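Local coordinates for aminotransferase, class I and II (Erwinia tasmaniensis, PDB 5Z0Q), which belongs to the class I and II aminotransferase family of pyridoxal-5'-phosphate proteins and has pyridoxal-5'-phosphate bound in a pocket of the chain, at residues Ala142-Glu147 with Trp151-Asp156. Residues are numbered along the deposited sequence; the frame is centred on the assembly and turned at random.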
# COMPACT_ATOMS: atom_id res chain seq x y z
N ALA A 142 30.50 -0.31 -0.26
CA ALA A 142 31.66 0.55 -0.44
C ALA A 142 31.58 1.69 0.56
O ALA A 142 30.61 2.45 0.56
CB ALA A 142 31.72 1.08 -1.87
N ALA A 143 32.60 1.80 1.41
CA ALA A 143 32.56 2.77 2.49
C ALA A 143 32.66 4.19 1.96
O ALA A 143 33.47 4.50 1.08
CB ALA A 143 33.70 2.50 3.48
N LEU A 144 31.82 5.07 2.51
CA LEU A 144 31.93 6.49 2.22
C LEU A 144 33.13 7.08 2.96
O LEU A 144 33.36 6.77 4.13
CB LEU A 144 30.66 7.23 2.62
CG LEU A 144 29.39 6.93 1.82
CD1 LEU A 144 28.24 7.78 2.31
CD2 LEU A 144 29.64 7.16 0.34
N ARG A 145 33.88 7.93 2.27
CA ARG A 145 35.06 8.56 2.84
C ARG A 145 34.87 10.07 2.89
O ARG A 145 34.26 10.66 2.00
CB ARG A 145 36.32 8.21 2.05
CG ARG A 145 36.68 6.74 2.11
CD ARG A 145 36.62 6.23 3.55
NE ARG A 145 36.79 4.79 3.64
CZ ARG A 145 36.64 4.09 4.77
NH1 ARG A 145 36.32 4.71 5.89
NH2 ARG A 145 36.81 2.78 4.76
N LEU A 146 35.39 10.68 3.95
CA LEU A 146 35.28 12.11 4.14
C LEU A 146 36.37 12.83 3.34
O LEU A 146 37.55 12.48 3.44
CB LEU A 146 35.40 12.45 5.63
CG LEU A 146 35.28 13.92 6.04
CD1 LEU A 146 34.01 14.51 5.46
CD2 LEU A 146 35.28 14.05 7.55
N GLU A 147 35.96 13.81 2.55
CA GLU A 147 36.91 14.59 1.75
C GLU A 147 36.37 16.00 1.58
O GLU A 147 35.25 16.18 1.09
CB GLU A 147 37.15 13.93 0.39
CG GLU A 147 38.16 14.66 -0.48
CD GLU A 147 38.63 13.83 -1.66
OE1 GLU A 147 38.24 12.65 -1.75
OE2 GLU A 147 39.40 14.36 -2.49
N TRP A 151 31.03 13.82 2.48
CA TRP A 151 31.03 12.37 2.37
C TRP A 151 30.89 11.99 0.90
O TRP A 151 29.81 12.15 0.31
CB TRP A 151 29.91 11.76 3.20
CG TRP A 151 30.15 11.84 4.68
CD1 TRP A 151 29.53 12.65 5.57
CD2 TRP A 151 31.11 11.08 5.42
NE1 TRP A 151 30.03 12.44 6.84
CE2 TRP A 151 31.01 11.48 6.77
CE3 TRP A 151 32.05 10.10 5.08
CZ2 TRP A 151 31.80 10.93 7.78
CZ3 TRP A 151 32.84 9.56 6.08
CH2 TRP A 151 32.71 9.97 7.41
N VAL A 152 31.97 11.50 0.31
CA VAL A 152 32.00 11.17 -1.11
C VAL A 152 32.06 9.65 -1.27
O VAL A 152 32.46 8.91 -0.36
CB VAL A 152 33.19 11.84 -1.83
CG1 VAL A 152 33.09 13.35 -1.71
CG2 VAL A 152 34.51 11.34 -1.27
N LEU A 153 31.64 9.19 -2.44
CA LEU A 153 31.63 7.77 -2.78
C LEU A 153 32.65 7.51 -3.88
O LEU A 153 32.65 8.20 -4.91
CB LEU A 153 30.24 7.33 -3.23
CG LEU A 153 30.11 5.88 -3.69
CD1 LEU A 153 30.52 4.92 -2.58
CD2 LEU A 153 28.69 5.59 -4.15
N ASP A 154 33.51 6.52 -3.67
CA ASP A 154 34.57 6.15 -4.61
C ASP A 154 34.38 4.68 -4.97
O ASP A 154 35.11 3.81 -4.48
CB ASP A 154 35.95 6.43 -4.00
CG ASP A 154 37.06 6.39 -5.03
OD1 ASP A 154 36.76 6.24 -6.23
OD2 ASP A 154 38.24 6.51 -4.64
N LEU A 155 33.40 4.40 -5.83
CA LEU A 155 33.15 3.03 -6.24
C LEU A 155 34.31 2.46 -7.04
O LEU A 155 34.52 1.24 -7.04
CB LEU A 155 31.86 2.96 -7.07
CG LEU A 155 30.54 3.16 -6.32
CD1 LEU A 155 29.40 3.39 -7.30
CD2 LEU A 155 30.24 1.96 -5.42
N ASP A 156 35.08 3.31 -7.72
CA ASP A 156 36.18 2.83 -8.54
C ASP A 156 37.31 2.25 -7.69
O ASP A 156 38.06 1.40 -8.15
CB ASP A 156 36.71 3.95 -9.43
CG ASP A 156 35.59 4.73 -10.10
OD1 ASP A 156 34.90 5.50 -9.40
OD2 ASP A 156 35.40 4.56 -11.33
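Arg145 and Val152 form the hydrogen-bonded pair of a short antiparallel beta hairpin, which puts strand 151-152 at the margin of the large mixed sheet of the aminotransferase fold. Two backbone bonds close the pair: Val152 N donates to Arg145 O at 3.0 Å and Arg145 N to Val152 O at 3.1 Å, both nearly straight. These are the hydrogen bonds between the segments; the rest of the contact is largely side-chain packing. Next along the ladder, Leu146 and Trp151 make a non-hydrogen-bonded pair, and Leu146 CB lies over the six-membered ring of Trp151 in a CH-pi contact, 4.1 Å from its centroid and 17° off the normal. With CG of Trp151 beside its backbone N (chi1 -72°), the indole lies against the backbone of Leu144 to Leu146, its CZ3 edge meeting Leu144 O near the ring plane; Trp329, outside the hairpin, meets the same ring in a T-shaped (edge-to-face) arrangement. Beyond Val152 the strand pairing stops and apolar packing takes over. Leu144 sends CD2 against Leu153 CB at 3.6 Å, and Ala121 of strand 117-122 touches both leucines. Helix 184-197 meets Leu153 and Leu155 through Gln190 and Phe193. At the far end, Ala142 CB touches two methyls on one side, Leu155 CD2 at 3.9 Å and Leu153 CD1 at 4.1 Å.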